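Local coordinates for protein isoflavone reductase (Medicago sativa, PDB 2GAS) that reduces achiral 2'-hydroxyisoflavones to chiral isoflavanones with NADPH, giving the penultimate intermediate on the way to the phytoalexin medicarpin, at residues Ala134-Arg137 with Arg138-Ala142; Asp170-Arg173 with Asp174-Ile178; Glu68-Val71 with Lys72-Gln76. One frame throughout, in Å; residues are numbered along the deposited sequence.

Three short-range contacts, each between neighbours along one run of chain, sample different parts of this NADPH-dependent reductase. In sequence order interaction 3 comes first, on helix 67-74, which packs beside the parallel sheet of strands 58-61, 29-33, 5-8, 79-82 and 107-109. Interaction 1 follows on helix 126-143, and its centre is about 21 Å from that of interaction 3; helix 92-102 touches side chains of both. Interaction 2, where a loop enters strand 175-179, lies on the other side of the chain's centre, about 39 Å from interaction 1 and about 48 Å from interaction 3 between centres. Thus two contacts belong to the Rossmann-like part and the third to the small sheet formed with strand 239-243.

Interaction 1: Ala134-Arg137 with Arg138-Ala142; sequences ASIR and RVIEA
Arg138 folds its side chain back over the preceding helical turn, toward Ala134 and Arg137. Its CB lies 3.4 Å from Ser135 O, and CG, turned beside its own backbone N (chi1 -60°), comes equally near Ala134 O. Bends at chi2 and chi3 then swing the guanidinium round until one face covers both Ala134 O and Arg137 CB, the latter 3.5 Å from Arg138 NH2. In the guanidinium plane, two bonds grip Glu141: Arg138 NE reaches Glu141 OE2 at 2.9 Å, from above the carboxylate plane, while Arg138 NH2 meets Glu141 OE1 at 3.0 Å on its syn side. Asp118 also forms salt bridges with Arg138 NH2 and Arg137 NH1; Arg137 NH2 pairs with Glu112, and Tyr149 OH is hydrogen-bonded to Glu141 OE1. Replacing Glu141 by an alanine would probably strip Arg138 NE and Tyr149 OH of a partner and leave the guanidinium held less firmly, by Asp118. Ile140 N bonds to Ile136 O at 3.0 Å, and Ile136 CG2 touches Ile140 CD1 at 3.9 Å. This is the i to i+3 salt bridge of an alpha-helix, here helix 126-143, which also carries the proposed proton acceptor Lys133 and Arg137, a probable NADP(+) ligand.

Interaction 2: Asp170-Arg173 with Asp174-Ile178; sequences DPPR and DKVVI
Pro172 and Val176 supply the apolar part of this contact, at the point where a loop straightens into a strand. Pro172 CG faces Val176 CB at 4.3 Å, a loose approach between the pyrrolidine ring and the branch point of the valine. Of the two methyl groups on that branch point, CG2 is the one nearer the ring, 4.4 Å from Pro172 CG, while CG1 is directed farther off.

The same proline ring lies closer to the backbone: Pro172 CB is 3.4 Å from Lys175 O, and Pro172 CG is 4.0 Å from that oxygen. The ring thus meets the carbonyl by its CB-CG side, with CD, next to the ring nitrogen, well removed from it. Lys175 takes part through this backbone oxygen, since its own CB points away from 170-173. The touch therefore consists mainly of ring carbons against a carbonyl, three residues along the chain.

The loop delivers the chain to strand 175-179, which runs parallel to strand 239-243 in a two-stranded sheet away from the cofactor-binding and proposed active-site residues. Val176 makes backbone hydrogen bonds with Glu239 and Thr241, and Ile178 continues the pairing with Thr241 and Val243.

No hydrogen bond joins 170-173 to 174-178; the polar partners lie elsewhere in the chain. Lys236 serves both sides of the junction, forming a hydrogen bond with Arg173 O and a salt bridge with OD1 of Asp174, whose CG stands anti to the backbone N (chi1 -161°) and carries the carboxylate to that lysine. The guanidinium of Arg173, its chain bent at chi3 (86°), gives NH1 to Phe306 O and NH2 to Val307 O, tying the loop to the C-terminal residues.

Interaction 3: Glu68-Val71 with Lys72-Gln76; sequences ETLV and KAIKQ
Leu70 and Ile74 lie side by side, one helical turn apart, and point the same way. Their meeting is between methyl groups, Leu70 CD2 standing 4.0 Å from Ile74 CD1. In Ile74, CG1 is anti to the carbonyl carbon and beside the backbone N (chi1 -65°), which lays that branch back along the helix, 3.2 Å from Leu70 O. The two side chains thereby present a shared apolar flank to helix 92-102, where Leu70 touches Ile95 and Ala98 and Ile74 touches Ile99 and Ala102.

Val71 and Lys75 repeat this alignment. The aliphatic part of the lysine runs alongside the valine: Lys75 CG passes Val71 O at 3.3 Å, and Lys75 CE approaches Val71 CG1 at 4.1 Å before a bend at chi4 turns the amine. Ala73 has a different neighbour, its methyl group meeting Leu60 of strand 58-61.

Under these pairs run the regular i to i+4 bonds of an alpha-helix. Ile74 N reaches Leu70 O at 2.9 Å with an N-H...O angle of 170°, and Lys75 N bonds to Val71 O. Beyond them, Gln76 turns its amide back to the chain: its NE2 donates to Lys72 O at 3.0 Å, from above the carbonyl plane, while Gln76 N bonds to Ala73 O. At the other end of helix 67-74, Thr69 OG1 is bonded to Asp66 O and Asp63 N.

The chemistry is thus that of an amphipathic helix: branched apolar side chains seat it in the Rossmann-like part of the fold, i to i+4 backbone bonds hold its amides, and the exposed Lys75 lends its aliphatic part to Val71, its ammonium probably being left to solvent.

Interaction 1: Ala134-Arg137 with Arg138-Ala142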
ATOM      1  N   ALA A 134     -12.533   1.844  -5.545  1.00 15.57           N
ATOM      2  CA  ALA A 134     -13.322   3.063  -5.447  1.00 16.87           C
ATOM      3  C   ALA A 134     -14.750   2.713  -5.035  1.00 18.19           C
ATOM      4  O   ALA A 134     -15.378   3.442  -4.273  1.00 18.34           O
ATOM      5  CB  ALA A 134     -13.325   3.808  -6.776  1.00 16.82           C
ATOM      6  N   SER A 135     -15.258   1.593  -5.542  1.00 19.74           N
ATOM      7  CA  SER A 135     -16.613   1.174  -5.192  1.00 19.22           C
ATOM      8  C   SER A 135     -16.711   0.898  -3.699  1.00 18.42           C
ATOM      9  O   SER A 135     -17.724   1.206  -3.065  1.00 19.50           O
ATOM     10  CB  SER A 135     -17.009  -0.071  -5.985  1.00 21.76           C
ATOM     11  OG  SER A 135     -17.265   0.272  -7.333  1.00 24.69           O
ATOM     12  N   ILE A 136     -15.661   0.310  -3.136  1.00 18.13           N
ATOM     13  CA  ILE A 136     -15.644   0.035  -1.708  1.00 18.48           C
ATOM     14  C   ILE A 136     -15.654   1.348  -0.927  1.00 18.08           C
ATOM     15  O   ILE A 136     -16.288   1.451   0.124  1.00 17.45           O
ATOM     16  CB  ILE A 136     -14.426  -0.832  -1.335  1.00 19.18           C
ATOM     17  CG1 ILE A 136     -14.673  -2.257  -1.839  1.00 21.83           C
ATOM     18  CG2 ILE A 136     -14.201  -0.833   0.171  1.00 18.44           C
ATOM     19  CD1 ILE A 136     -13.644  -3.231  -1.414  1.00 28.40           C
ATOM     20  N   ARG A 137     -14.964   2.362  -1.440  1.00 17.12           N
ATOM     21  CA  ARG A 137     -14.967   3.660  -0.774  1.00 15.82           C
ATOM     22  C   ARG A 137     -16.404   4.173  -0.711  1.00 16.24           C
ATOM     23  O   ARG A 137     -16.841   4.678   0.317  1.00 17.17           O
ATOM     24  CB  ARG A 137     -14.129   4.686  -1.539  1.00 15.36           C
ATOM     25  CG  ARG A 137     -12.648   4.442  -1.502  1.00 15.28           C
ATOM     26  CD  ARG A 137     -11.920   5.635  -2.101  1.00 14.59           C
ATOM     27  NE  ARG A 137     -10.468   5.481  -2.025  1.00 15.23           N
ATOM     28  CZ  ARG A 137      -9.610   6.428  -2.365  1.00 16.29           C
ATOM     29  NH1 ARG A 137     -10.055   7.603  -2.800  1.00 15.88           N
ATOM     30  NH2 ARG A 137      -8.305   6.195  -2.289  1.00 15.82           N
ATOM     31  N   ARG A 138     -17.130   4.036  -1.816  1.00 17.38           N
ATOM     32  CA  ARG A 138     -18.510   4.503  -1.871  1.00 17.64           C
ATOM     33  C   ARG A 138     -19.390   3.789  -0.850  1.00 17.44           C
ATOM     34  O   ARG A 138     -20.268   4.409  -0.247  1.00 16.87           O
ATOM     35  CB  ARG A 138     -19.078   4.328  -3.286  1.00 19.50           C
ATOM     36  CG  ARG A 138     -18.317   5.100  -4.380  1.00 19.49           C
ATOM     37  CD  ARG A 138     -18.321   6.611  -4.159  1.00 20.73           C
ATOM     38  NE  ARG A 138     -17.209   7.098  -3.340  1.00 20.31           N
ATOM     39  CZ  ARG A 138     -15.961   7.245  -3.780  1.00 20.92           C
ATOM     40  NH1 ARG A 138     -15.649   6.938  -5.035  1.00 20.70           N
ATOM     41  NH2 ARG A 138     -15.026   7.731  -2.970  1.00 19.99           N
ATOM     42  N   VAL A 139     -19.156   2.491  -0.650  1.00 16.79           N
ATOM     43  CA  VAL A 139     -19.938   1.731   0.324  1.00 16.65           C
ATOM     44  C   VAL A 139     -19.648   2.264   1.724  1.00 18.14           C
ATOM     45  O   VAL A 139     -20.558   2.512   2.511  1.00 18.34           O
ATOM     46  CB  VAL A 139     -19.591   0.231   0.289  1.00 16.58           C
ATOM     47  CG1 VAL A 139     -20.348  -0.500   1.395  1.00 17.79           C
ATOM     48  CG2 VAL A 139     -19.949  -0.356  -1.069  1.00 19.01           C
ATOM     49  N   ILE A 140     -18.362   2.428   2.025  1.00 16.83           N
ATOM     50  CA  ILE A 140     -17.923   2.942   3.317  1.00 17.09           C
ATOM     51  C   ILE A 140     -18.545   4.310   3.607  1.00 16.76           C
ATOM     52  O   ILE A 140     -19.055   4.556   4.702  1.00 18.29           O
ATOM     53  CB  ILE A 140     -16.383   3.071   3.339  1.00 15.54           C
ATOM     54  CG1 ILE A 140     -15.751   1.679   3.300  1.00 16.61           C
ATOM     55  CG2 ILE A 140     -15.936   3.864   4.563  1.00 17.92           C
ATOM     56  CD1 ILE A 140     -14.246   1.704   3.095  1.00 17.29           C
ATOM     57  N   GLU A 141     -18.503   5.197   2.623  1.00 16.94           N
ATOM     58  CA  GLU A 141     -19.060   6.531   2.786  1.00 17.17           C
ATOM     59  C   GLU A 141     -20.575   6.499   2.947  1.00 17.80           C
ATOM     60  O   GLU A 141     -21.131   7.204   3.788  1.00 20.46           O
ATOM     61  CB  GLU A 141     -18.650   7.396   1.598  1.00 18.78           C
ATOM     62  CG  GLU A 141     -17.137   7.584   1.540  1.00 18.83           C
ATOM     63  CD  GLU A 141     -16.633   8.003   0.175  1.00 20.14           C
ATOM     64  OE1 GLU A 141     -15.401   7.989  -0.030  1.00 18.83           O
ATOM     65  OE2 GLU A 141     -17.460   8.342  -0.693  1.00 20.46           O
ATOM     66  N   ALA A 142     -21.238   5.672   2.151  1.00 19.09           N
ATOM     67  CA  ALA A 142     -22.690   5.562   2.236  1.00 20.42           C
ATOM     68  C   ALA A 142     -23.118   5.021   3.604  1.00 21.66           C
ATOM     69  O   ALA A 142     -24.098   5.492   4.190  1.00 23.15           O
ATOM     70  CB  ALA A 142     -23.206   4.654   1.119  1.00 19.01           C
TER

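Interaction 2: Asp170-Arg173 with Asp174-Ile178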
ATOM      1  N   ASP A 170      15.817  -7.433  -9.481  1.00 28.07           N
ATOM      2  CA  ASP A 170      16.770  -6.466  -8.952  1.00 24.68           C
ATOM      3  C   ASP A 170      17.017  -5.344  -9.951  1.00 20.33           C
ATOM      4  O   ASP A 170      16.649  -5.454 -11.122  1.00 20.68           O
ATOM      5  CB  ASP A 170      18.083  -7.171  -8.607  1.00 27.22           C
ATOM      6  CG  ASP A 170      18.011  -7.926  -7.291  1.00 31.18           C
ATOM      7  OD1 ASP A 170      16.896  -8.318  -6.886  1.00 31.36           O
ATOM      8  OD2 ASP A 170      19.072  -8.138  -6.666  1.00 33.87           O
ATOM      9  N   PRO A 171      17.642  -4.242  -9.503  1.00 19.33           N
ATOM     10  CA  PRO A 171      17.908  -3.120 -10.410  1.00 18.45           C
ATOM     11  C   PRO A 171      18.814  -3.518 -11.565  1.00 19.04           C
ATOM     12  O   PRO A 171      19.832  -4.176 -11.366  1.00 18.00           O
ATOM     13  CB  PRO A 171      18.575  -2.086  -9.504  1.00 17.54           C
ATOM     14  CG  PRO A 171      18.020  -2.404  -8.145  1.00 19.21           C
ATOM     15  CD  PRO A 171      18.066  -3.914  -8.131  1.00 19.58           C
ATOM     16  N   PRO A 172      18.458  -3.113 -12.793  1.00 19.61           N
ATOM     17  CA  PRO A 172      19.278  -3.449 -13.959  1.00 19.54           C
ATOM     18  C   PRO A 172      20.588  -2.689 -13.861  1.00 18.07           C
ATOM     19  O   PRO A 172      20.612  -1.545 -13.410  1.00 18.16           O
ATOM     20  CB  PRO A 172      18.424  -2.971 -15.124  1.00 21.06           C
ATOM     21  CG  PRO A 172      17.771  -1.743 -14.552  1.00 24.28           C
ATOM     22  CD  PRO A 172      17.354  -2.211 -13.166  1.00 22.74           C
ATOM     23  N   ARG A 173      21.674  -3.317 -14.288  1.00 18.05           N
ATOM     24  CA  ARG A 173      22.972  -2.666 -14.218  1.00 17.77           C
ATOM     25  C   ARG A 173      23.558  -2.342 -15.584  1.00 18.55           C
ATOM     26  O   ARG A 173      24.635  -1.756 -15.671  1.00 19.97           O
ATOM     27  CB  ARG A 173      23.946  -3.548 -13.437  1.00 18.65           C
ATOM     28  CG  ARG A 173      23.430  -3.929 -12.060  1.00 20.70           C
ATOM     29  CD  ARG A 173      24.324  -4.972 -11.407  1.00 23.53           C
ATOM     30  NE  ARG A 173      25.455  -4.382 -10.702  1.00 23.51           N
ATOM     31  CZ  ARG A 173      25.417  -3.962  -9.442  1.00 23.75           C
ATOM     32  NH1 ARG A 173      24.300  -4.066  -8.737  1.00 23.64           N
ATOM     33  NH2 ARG A 173      26.503  -3.445  -8.885  1.00 19.89           N
ATOM     34  N   ASP A 174      22.852  -2.699 -16.653  1.00 18.46           N
ATOM     35  CA  ASP A 174      23.379  -2.435 -17.984  1.00 19.02           C
ATOM     36  C   ASP A 174      22.424  -1.708 -18.927  1.00 18.76           C
ATOM     37  O   ASP A 174      22.817  -0.745 -19.585  1.00 18.30           O
ATOM     38  CB  ASP A 174      23.828  -3.753 -18.626  1.00 22.94           C
ATOM     39  CG  ASP A 174      24.792  -3.544 -19.776  1.00 28.93           C
ATOM     40  OD1 ASP A 174      25.730  -2.734 -19.620  1.00 30.21           O
ATOM     41  OD2 ASP A 174      24.622  -4.198 -20.828  1.00 32.59           O
ATOM     42  N   LYS A 175      21.177  -2.161 -18.993  1.00 16.87           N
ATOM     43  CA  LYS A 175      20.200  -1.556 -19.902  1.00 17.47           C
ATOM     44  C   LYS A 175      18.841  -1.373 -19.248  1.00 17.58           C
ATOM     45  O   LYS A 175      18.410  -2.209 -18.454  1.00 18.64           O
ATOM     46  CB  LYS A 175      20.045  -2.436 -21.144  1.00 17.96           C
ATOM     47  CG  LYS A 175      21.372  -2.819 -21.772  1.00 17.62           C
ATOM     48  CD  LYS A 175      21.221  -3.878 -22.844  1.00 20.59           C
ATOM     49  CE  LYS A 175      22.592  -4.278 -23.388  1.00 22.38           C
ATOM     50  NZ  LYS A 175      22.499  -5.357 -24.403  1.00 24.27           N
ATOM     51  N   VAL A 176      18.162  -0.286 -19.601  1.00 17.16           N
ATOM     52  CA  VAL A 176      16.854   0.007 -19.037  1.00 16.63           C
ATOM     53  C   VAL A 176      15.886   0.584 -20.069  1.00 19.29           C
ATOM     54  O   VAL A 176      16.288   1.296 -20.993  1.00 17.82           O
ATOM     55  CB  VAL A 176      16.987   0.995 -17.833  1.00 19.05           C
ATOM     56  CG1 VAL A 176      17.512   2.347 -18.304  1.00 17.54           C
ATOM     57  CG2 VAL A 176      15.659   1.156 -17.126  1.00 21.67           C
ATOM     58  N   VAL A 177      14.609   0.251 -19.908  1.00 17.61           N
ATOM     59  CA  VAL A 177      13.559   0.747 -20.789  1.00 19.35           C
ATOM     60  C   VAL A 177      12.699   1.709 -19.984  1.00 19.48           C
ATOM     61  O   VAL A 177      12.260   1.387 -18.876  1.00 21.52           O
ATOM     62  CB  VAL A 177      12.668  -0.391 -21.328  1.00 20.42           C
ATOM     63  CG1 VAL A 177      11.401   0.189 -21.948  1.00 23.42           C
ATOM     64  CG2 VAL A 177      13.418  -1.183 -22.370  1.00 24.54           C
ATOM     65  N   ILE A 178      12.469   2.891 -20.542  1.00 16.45           N
ATOM     66  CA  ILE A 178      11.674   3.909 -19.874  1.00 17.71           C
ATOM     67  C   ILE A 178      10.355   4.109 -20.608  1.00 17.95           C
ATOM     68  O   ILE A 178      10.333   4.219 -21.836  1.00 17.63           O
ATOM     69  CB  ILE A 178      12.426   5.272 -19.827  1.00 19.69           C
ATOM     70  CG1 ILE A 178      13.769   5.116 -19.105  1.00 22.13           C
ATOM     71  CG2 ILE A 178      11.576   6.325 -19.136  1.00 19.59           C
ATOM     72  CD1 ILE A 178      14.932   4.821 -20.042  1.00 24.42           C
TER

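Interaction 3: Glu68-Val71 with Lys72-Gln76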
ATOM      1  N   GLU A  68     -19.658 -14.239  12.414  1.00 30.69           N
ATOM      2  CA  GLU A  68     -19.698 -14.269  13.875  1.00 31.20           C
ATOM      3  C   GLU A  68     -18.352 -13.954  14.505  1.00 29.57           C
ATOM      4  O   GLU A  68     -18.269 -13.154  15.437  1.00 28.86           O
ATOM      5  CB  GLU A  68     -20.171 -15.633  14.379  1.00 33.90           C
ATOM      6  CG  GLU A  68     -21.618 -15.951  14.061  1.00 40.68           C
ATOM      7  CD  GLU A  68     -22.067 -17.268  14.669  1.00 43.58           C
ATOM      8  OE1 GLU A  68     -21.428 -18.304  14.386  1.00 46.14           O
ATOM      9  OE2 GLU A  68     -23.058 -17.267  15.429  1.00 45.91           O
ATOM     10  N   THR A  69     -17.300 -14.592  14.002  1.00 29.05           N
ATOM     11  CA  THR A  69     -15.962 -14.371  14.532  1.00 28.21           C
ATOM     12  C   THR A  69     -15.510 -12.945  14.237  1.00 26.86           C
ATOM     13  O   THR A  69     -14.833 -12.326  15.052  1.00 25.91           O
ATOM     14  CB  THR A  69     -14.946 -15.349  13.919  1.00 29.19           C
ATOM     15  OG1 THR A  69     -14.815 -15.090  12.518  1.00 32.44           O
ATOM     16  CG2 THR A  69     -15.406 -16.786  14.121  1.00 31.59           C
ATOM     17  N   LEU A  70     -15.888 -12.435  13.069  1.00 26.71           N
ATOM     18  CA  LEU A  70     -15.526 -11.078  12.666  1.00 26.34           C
ATOM     19  C   LEU A  70     -16.105 -10.043  13.624  1.00 24.96           C
ATOM     20  O   LEU A  70     -15.382  -9.190  14.140  1.00 22.58           O
ATOM     21  CB  LEU A  70     -16.034 -10.790  11.254  1.00 28.90           C
ATOM     22  CG  LEU A  70     -15.002 -10.620  10.141  1.00 32.73           C
ATOM     23  CD1 LEU A  70     -15.722 -10.200   8.871  1.00 32.11           C
ATOM     24  CD2 LEU A  70     -13.967  -9.568  10.534  1.00 33.57           C
ATOM     25  N   VAL A  71     -17.414 -10.114  13.849  1.00 23.43           N
ATOM     26  CA  VAL A  71     -18.077  -9.181  14.750  1.00 23.69           C
ATOM     27  C   VAL A  71     -17.485  -9.275  16.152  1.00 22.47           C
ATOM     28  O   VAL A  71     -17.224  -8.258  16.788  1.00 23.18           O
ATOM     29  CB  VAL A  71     -19.597  -9.458  14.832  1.00 24.38           C
ATOM     30  CG1 VAL A  71     -20.235  -8.552  15.872  1.00 24.85           C
ATOM     31  CG2 VAL A  71     -20.242  -9.244  13.471  1.00 25.00           C
ATOM     32  N   LYS A  72     -17.262 -10.497  16.627  1.00 23.02           N
ATOM     33  CA  LYS A  72     -16.705 -10.708  17.961  1.00 23.40           C
ATOM     34  C   LYS A  72     -15.328 -10.077  18.128  1.00 22.32           C
ATOM     35  O   LYS A  72     -15.015  -9.518  19.178  1.00 21.54           O
ATOM     36  CB  LYS A  72     -16.617 -12.207  18.271  1.00 25.55           C
ATOM     37  CG  LYS A  72     -16.043 -12.515  19.648  1.00 30.15           C
ATOM     38  CD  LYS A  72     -15.940 -14.014  19.892  1.00 34.50           C
ATOM     39  CE  LYS A  72     -15.354 -14.310  21.269  1.00 37.15           C
ATOM     40  NZ  LYS A  72     -13.971 -13.766  21.435  1.00 38.11           N
ATOM     41  N   ALA A  73     -14.509 -10.168  17.084  1.00 21.16           N
ATOM     42  CA  ALA A  73     -13.165  -9.606  17.121  1.00 21.67           C
ATOM     43  C   ALA A  73     -13.219  -8.084  17.084  1.00 20.75           C
ATOM     44  O   ALA A  73     -12.564  -7.409  17.876  1.00 21.76           O
ATOM     45  CB  ALA A  73     -12.351 -10.127  15.940  1.00 20.11           C
ATOM     46  N   ILE A  74     -14.010  -7.554  16.158  1.00 19.73           N
ATOM     47  CA  ILE A  74     -14.141  -6.112  15.991  1.00 20.31           C
ATOM     48  C   ILE A  74     -14.689  -5.403  17.230  1.00 21.23           C
ATOM     49  O   ILE A  74     -14.309  -4.267  17.519  1.00 19.88           O
ATOM     50  CB  ILE A  74     -15.020  -5.795  14.759  1.00 21.21           C
ATOM     51  CG1 ILE A  74     -14.307  -6.273  13.489  1.00 21.50           C
ATOM     52  CG2 ILE A  74     -15.307  -4.306  14.681  1.00 19.66           C
ATOM     53  CD1 ILE A  74     -15.121  -6.122  12.217  1.00 21.66           C
ATOM     54  N   LYS A  75     -15.570  -6.069  17.969  1.00 21.62           N
ATOM     55  CA  LYS A  75     -16.132  -5.472  19.178  1.00 23.79           C
ATOM     56  C   LYS A  75     -15.073  -5.227  20.250  1.00 23.45           C
ATOM     57  O   LYS A  75     -15.286  -4.449  21.183  1.00 24.87           O
ATOM     58  CB  LYS A  75     -17.227  -6.370  19.757  1.00 23.35           C
ATOM     59  CG  LYS A  75     -18.569  -6.249  19.074  1.00 26.86           C
ATOM     60  CD  LYS A  75     -19.567  -7.211  19.695  1.00 30.63           C
ATOM     61  CE  LYS A  75     -20.990  -6.765  19.441  1.00 33.96           C
ATOM     62  NZ  LYS A  75     -21.270  -5.475  20.139  1.00 35.77           N
ATOM     63  N   GLN A  76     -13.926  -5.882  20.113  1.00 22.70           N
ATOM     64  CA  GLN A  76     -12.858  -5.743  21.095  1.00 22.74           C
ATOM     65  C   GLN A  76     -11.853  -4.632  20.799  1.00 22.85           C
ATOM     66  O   GLN A  76     -10.984  -4.354  21.620  1.00 23.85           O
ATOM     67  CB  GLN A  76     -12.106  -7.069  21.227  1.00 22.64           C
ATOM     68  CG  GLN A  76     -12.971  -8.226  21.687  1.00 25.49           C
ATOM     69  CD  GLN A  76     -12.231  -9.549  21.654  1.00 25.66           C
ATOM     70  OE1 GLN A  76     -11.276  -9.762  22.402  1.00 28.27           O
ATOM     71  NE2 GLN A  76     -12.666 -10.444  20.778  1.00 26.33           N
TER